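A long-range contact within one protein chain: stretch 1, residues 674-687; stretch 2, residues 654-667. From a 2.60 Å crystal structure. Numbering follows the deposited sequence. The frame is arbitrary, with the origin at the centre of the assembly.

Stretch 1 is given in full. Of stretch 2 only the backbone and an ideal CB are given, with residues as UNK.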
# COMPACT_ATOMS: atom_id res chain seq x y z
N ASP A 674 -20.98 6.59 -2.31
CA ASP A 674 -20.66 8.01 -2.28
C ASP A 674 -20.11 8.45 -3.62
O ASP A 674 -20.46 9.53 -4.12
CB ASP A 674 -19.65 8.33 -1.17
CG ASP A 674 -20.23 8.15 0.22
OD1 ASP A 674 -21.45 8.28 0.39
OD2 ASP A 674 -19.44 7.87 1.15
N GLY A 675 -19.24 7.61 -4.18
CA GLY A 675 -18.68 7.82 -5.51
C GLY A 675 -19.74 7.82 -6.60
O GLY A 675 -19.73 8.70 -7.45
N GLN A 676 -20.65 6.85 -6.56
CA GLN A 676 -21.76 6.76 -7.52
C GLN A 676 -22.72 7.95 -7.45
O GLN A 676 -23.20 8.45 -8.48
CB GLN A 676 -22.53 5.46 -7.30
CG GLN A 676 -21.68 4.22 -7.52
CD GLN A 676 -21.22 4.11 -8.95
OE1 GLN A 676 -21.62 4.92 -9.79
NE2 GLN A 676 -20.38 3.11 -9.25
N ILE A 677 -23.01 8.39 -6.24
CA ILE A 677 -23.86 9.55 -6.03
C ILE A 677 -23.19 10.80 -6.61
O ILE A 677 -23.85 11.62 -7.26
CB ILE A 677 -24.17 9.76 -4.54
CG1 ILE A 677 -24.93 8.56 -3.99
CG2 ILE A 677 -24.98 11.03 -4.34
CD1 ILE A 677 -25.03 8.54 -2.47
N ALA A 678 -21.89 10.93 -6.38
CA ALA A 678 -21.13 12.08 -6.86
C ALA A 678 -20.99 12.04 -8.38
O ALA A 678 -21.06 13.08 -9.04
CB ALA A 678 -19.76 12.14 -6.21
N GLY A 679 -20.79 10.85 -8.92
CA GLY A 679 -20.76 10.67 -10.36
C GLY A 679 -22.06 11.12 -11.01
O GLY A 679 -22.06 11.82 -12.03
N PHE A 680 -23.18 10.74 -10.41
CA PHE A 680 -24.47 11.12 -10.95
C PHE A 680 -24.60 12.64 -11.07
O PHE A 680 -24.96 13.17 -12.12
CB PHE A 680 -25.60 10.57 -10.08
CG PHE A 680 -26.96 10.92 -10.60
CD1 PHE A 680 -27.55 12.13 -10.29
CD2 PHE A 680 -27.65 10.03 -11.42
CE1 PHE A 680 -28.80 12.46 -10.78
CE2 PHE A 680 -28.90 10.36 -11.90
CZ PHE A 680 -29.47 11.57 -11.58
N GLU A 681 -24.27 13.34 -9.98
CA GLU A 681 -24.30 14.80 -9.97
C GLU A 681 -23.43 15.43 -11.07
O GLU A 681 -23.84 16.42 -11.68
CB GLU A 681 -23.85 15.32 -8.60
CG GLU A 681 -24.68 14.78 -7.45
CD GLU A 681 -26.13 15.18 -7.55
OE1 GLU A 681 -26.43 16.16 -8.27
OE2 GLU A 681 -26.97 14.51 -6.92
N VAL A 682 -22.25 14.86 -11.32
CA VAL A 682 -21.35 15.35 -12.37
C VAL A 682 -21.91 15.15 -13.78
O VAL A 682 -21.83 16.06 -14.61
CB VAL A 682 -19.98 14.66 -12.31
CG1 VAL A 682 -19.17 14.94 -13.58
CG2 VAL A 682 -19.21 15.09 -11.07
N TYR A 683 -22.47 13.97 -14.05
CA TYR A 683 -22.95 13.65 -15.40
C TYR A 683 -24.26 14.33 -15.82
O TYR A 683 -24.42 14.65 -17.00
CB TYR A 683 -23.11 12.14 -15.55
CG TYR A 683 -21.79 11.42 -15.63
CD1 TYR A 683 -20.78 11.87 -16.47
CD2 TYR A 683 -21.54 10.29 -14.86
CE1 TYR A 683 -19.57 11.21 -16.55
CE2 TYR A 683 -20.34 9.63 -14.93
CZ TYR A 683 -19.36 10.09 -15.78
OH TYR A 683 -18.15 9.44 -15.85
N ILE A 684 -25.20 14.54 -14.90
CA ILE A 684 -26.42 15.27 -15.31
C ILE A 684 -26.05 16.69 -15.73
O ILE A 684 -26.62 17.23 -16.69
CB ILE A 684 -27.49 15.34 -14.20
CG1 ILE A 684 -26.85 15.64 -12.86
CG2 ILE A 684 -28.27 14.04 -14.13
CD1 ILE A 684 -27.79 15.48 -11.71
N ARG A 685 -25.10 17.28 -15.02
CA ARG A 685 -24.62 18.63 -15.30
C ARG A 685 -23.87 18.66 -16.63
O ARG A 685 -23.94 19.64 -17.38
CB ARG A 685 -23.74 19.13 -14.16
CG ARG A 685 -24.51 19.42 -12.87
CD ARG A 685 -23.57 19.78 -11.74
NE ARG A 685 -24.25 20.15 -10.50
CZ ARG A 685 -24.97 19.32 -9.74
NH1 ARG A 685 -25.14 18.05 -10.11
NH2 ARG A 685 -25.53 19.76 -8.62
N LYS A 686 -23.17 17.58 -16.92
CA LYS A 686 -22.41 17.42 -18.15
C LYS A 686 -23.33 17.11 -19.33
O LYS A 686 -22.87 17.01 -20.47
CB LYS A 686 -21.37 16.31 -17.99
CG LYS A 686 -19.92 16.76 -18.11
CD LYS A 686 -18.96 15.57 -18.01
CE LYS A 686 -17.75 15.79 -18.90
NZ LYS A 686 -16.87 14.59 -18.98
N LYS A 687 -24.62 16.93 -19.04
CA LYS A 687 -25.64 16.57 -20.03
C LYS A 687 -25.44 15.18 -20.62
O LYS A 687 -25.95 14.86 -21.70
CB LYS A 687 -25.69 17.60 -21.17
CG LYS A 687 -25.87 19.04 -20.72
CD LYS A 687 -27.12 19.20 -19.89
CE LYS A 687 -27.38 20.67 -19.59
NZ LYS A 687 -27.43 21.47 -20.84
N UNK A 654 -14.81 23.27 -14.60
CA UNK A 654 -14.60 22.50 -13.37
C UNK A 654 -15.03 21.05 -13.52
O UNK A 654 -14.34 20.14 -13.03
CB UNK A 654 -15.36 23.14 -12.21
N UNK A 655 -16.15 20.82 -14.19
CA UNK A 655 -16.64 19.46 -14.37
C UNK A 655 -15.65 18.67 -15.24
O UNK A 655 -15.46 17.48 -15.03
CB UNK A 655 -18.03 19.47 -15.00
N UNK A 656 -15.02 19.36 -16.19
CA UNK A 656 -13.98 18.75 -16.99
C UNK A 656 -12.76 18.42 -16.14
O UNK A 656 -12.10 17.39 -16.34
CB UNK A 656 -13.59 19.67 -18.15
N UNK A 657 -12.45 19.30 -15.18
CA UNK A 657 -11.29 19.12 -14.32
C UNK A 657 -11.51 18.00 -13.29
O UNK A 657 -10.56 17.42 -12.77
CB UNK A 657 -10.96 20.43 -13.61
N UNK A 658 -12.78 17.70 -13.02
CA UNK A 658 -13.15 16.67 -12.07
C UNK A 658 -13.00 15.26 -12.62
O UNK A 658 -12.84 14.30 -11.85
CB UNK A 658 -14.59 16.89 -11.61
N UNK A 659 -13.05 15.13 -13.95
CA UNK A 659 -13.09 13.82 -14.59
C UNK A 659 -11.92 12.88 -14.25
O UNK A 659 -12.14 11.69 -14.02
CB UNK A 659 -13.14 14.02 -16.11
N UNK A 660 -10.69 13.39 -14.20
CA UNK A 660 -9.57 12.51 -13.88
C UNK A 660 -9.67 11.94 -12.45
O UNK A 660 -9.27 10.79 -12.20
CB UNK A 660 -8.25 13.27 -14.05
N UNK A 661 -10.23 12.72 -11.53
CA UNK A 661 -10.50 12.22 -10.18
C UNK A 661 -11.62 11.18 -10.17
O UNK A 661 -11.51 10.11 -9.57
CB UNK A 661 -10.86 13.38 -9.25
N UNK A 662 -12.72 11.52 -10.85
CA UNK A 662 -13.93 10.71 -10.86
C UNK A 662 -13.74 9.36 -11.56
O UNK A 662 -14.19 8.33 -11.05
CB UNK A 662 -15.06 11.49 -11.54
N UNK A 663 -13.10 9.37 -12.72
CA UNK A 663 -12.81 8.15 -13.47
C UNK A 663 -12.16 7.05 -12.63
O UNK A 663 -12.53 5.88 -12.72
CB UNK A 663 -11.90 8.49 -14.65
N UNK A 664 -11.18 7.42 -11.82
CA UNK A 664 -10.54 6.45 -10.93
C UNK A 664 -11.50 6.00 -9.85
O UNK A 664 -11.45 4.86 -9.41
CB UNK A 664 -9.28 7.04 -10.30
N UNK A 665 -12.33 6.93 -9.39
CA UNK A 665 -13.28 6.62 -8.33
C UNK A 665 -14.24 5.55 -8.80
O UNK A 665 -14.40 4.53 -8.15
CB UNK A 665 -14.04 7.87 -7.89
N UNK A 666 -14.85 5.79 -9.95
CA UNK A 666 -15.83 4.87 -10.52
C UNK A 666 -15.21 3.57 -11.01
O UNK A 666 -15.86 2.52 -11.02
CB UNK A 666 -16.57 5.55 -11.68
N UNK A 667 -13.96 3.62 -11.44
CA UNK A 667 -13.33 2.44 -11.99
C UNK A 667 -12.69 1.55 -10.94
O UNK A 667 -12.60 0.34 -11.13
CB UNK A 667 -12.28 2.86 -13.02

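The helix of stretch 2 runs against helix 674-685 at 138° between N-to-C directions, with axes approaching to 9.4 Å. No hydrogen bond is found across the pair.

Position 654 is out of reach, its ideal CB having nothing of stretch 1 within 5.5 Å; many residues would do, and it is Pro654. At 655 the CB points toward stretch 1, 4.5 Å from Lys686 CG and 4.9 Å from Val682 CG1. That invites a branched or long apolar chain, and Leu655 fills it (m, t), its CD1 reaching 3.6 Å from Arg685 CB. Positions 656 and 657 lead away or lie out of reach and constrain little; they are Gly656 and Asp657.

At 658 the CB points toward Val682, 5.0 Å from its CG2; a small or modest apolar residue would suit. Ala658 adds nothing beyond that CB.

Position 659 starts sideways, its CB 4.7 Å from Lys686 NZ, with Val682 and the Tyr683 ring beyond. A long flexible chain could reach both, and an acid near the ammonium is also conceivable. The residue is Met659, m at all three chi angles: CG lies 3.4 Å from Lys686 NZ, SD 4.0 Å from Val682 CG1, and CE 3.7 Å from Tyr683 CE1.

Positions 660 and 661, where the helix kinks, are out of reach; they are Lys660 and Phe661.

At 662 the CB points toward a hollow whose floor is opened by Gly675 and Gly679, with Val682 and Tyr683 also around it. No stretch 1 atom lies within 5.5 Å of the CB, so a medium or large apolar knob is favoured. Leu662 (t, p) sits among these four, CD1 being 3.9 Å from Gly679 CA and CD2 4.0 Å from Val682 CG1.

Position 663 is sideways and permissive, a polar chain being reasonable near Tyr683 OH. Asn663 approaches only to 4.4 Å, OD1 to Tyr683 OH. Position 664 is out of reach: Tyr664.

At 665 the CB points toward Gly675, 5.2 Å from its CA, suiting a compact or branched apolar residue. Ile665 places CG2 3.8 Å from that CA; an ideal CB on Gly675 would come within 2.8 Å of CG2, a clash.

Position 666 is sideways, between Gln676 and Tyr683; a polar or a long apolar chain could serve. Leu666 sets CD2 3.4 Å from Gln676 OE1, and CD1 at the ring edge, 4.0 Å from Tyr683 CE2. Position 667 is out of reach: Gln667.

Stretch 2, residues 654-667: PLGDAMKFLNYILQ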
# COMPACT_ATOMS: atom_id res chain seq x y z
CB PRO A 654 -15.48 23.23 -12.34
CG PRO A 654 -16.15 24.38 -13.08
CD PRO A 654 -16.01 24.12 -14.54
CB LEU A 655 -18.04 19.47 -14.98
CG LEU A 655 -19.09 20.21 -14.15
CD1 LEU A 655 -20.45 20.30 -14.87
CD2 LEU A 655 -19.24 19.55 -12.80
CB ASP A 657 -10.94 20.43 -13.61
CG ASP A 657 -10.38 21.48 -14.57
OD1 ASP A 657 -10.20 21.14 -15.75
OD2 ASP A 657 -10.12 22.63 -14.16
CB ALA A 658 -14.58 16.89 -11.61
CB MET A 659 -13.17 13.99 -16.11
CG MET A 659 -14.42 14.71 -16.56
SD MET A 659 -15.87 14.08 -15.69
CE MET A 659 -16.04 12.42 -16.34
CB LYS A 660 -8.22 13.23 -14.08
CG LYS A 660 -7.87 14.30 -13.06
CD LYS A 660 -6.39 14.70 -13.17
CE LYS A 660 -5.95 15.63 -12.04
NZ LYS A 660 -4.55 16.14 -12.20
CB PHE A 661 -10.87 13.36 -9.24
CG PHE A 661 -9.77 14.37 -9.03
CD1 PHE A 661 -9.67 15.48 -9.86
CD2 PHE A 661 -8.87 14.24 -7.99
CE1 PHE A 661 -8.68 16.43 -9.66
CE2 PHE A 661 -7.88 15.18 -7.78
CZ PHE A 661 -7.78 16.28 -8.61
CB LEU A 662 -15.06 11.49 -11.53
CG LEU A 662 -16.38 10.74 -11.62
CD1 LEU A 662 -16.90 10.46 -10.22
CD2 LEU A 662 -17.38 11.52 -12.47
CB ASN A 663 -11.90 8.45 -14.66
CG ASN A 663 -12.57 9.29 -15.73
OD1 ASN A 663 -13.80 9.30 -15.88
ND2 ASN A 663 -11.76 10.00 -16.50
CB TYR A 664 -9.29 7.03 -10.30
CG TYR A 664 -8.10 7.10 -11.21
CD1 TYR A 664 -7.92 6.15 -12.22
CD2 TYR A 664 -7.15 8.09 -11.06
CE1 TYR A 664 -6.83 6.21 -13.05
CE2 TYR A 664 -6.06 8.15 -11.88
CZ TYR A 664 -5.90 7.20 -12.88
OH TYR A 664 -4.81 7.25 -13.69
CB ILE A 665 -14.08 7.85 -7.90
CG1 ILE A 665 -13.14 8.93 -7.35
CG2 ILE A 665 -15.13 7.47 -6.88
CD1 ILE A 665 -13.86 10.10 -6.69
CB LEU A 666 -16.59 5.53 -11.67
CG LEU A 666 -17.46 6.73 -11.31
CD1 LEU A 666 -18.06 7.31 -12.58
CD2 LEU A 666 -18.56 6.37 -10.30
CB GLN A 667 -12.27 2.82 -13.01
CG GLN A 667 -11.48 1.63 -13.49
CD GLN A 667 -10.28 2.01 -14.31
OE1 GLN A 667 -10.02 3.20 -14.52
NE2 GLN A 667 -9.53 1.02 -14.77
O HOH W 1 -18.72 2.03 -12.13
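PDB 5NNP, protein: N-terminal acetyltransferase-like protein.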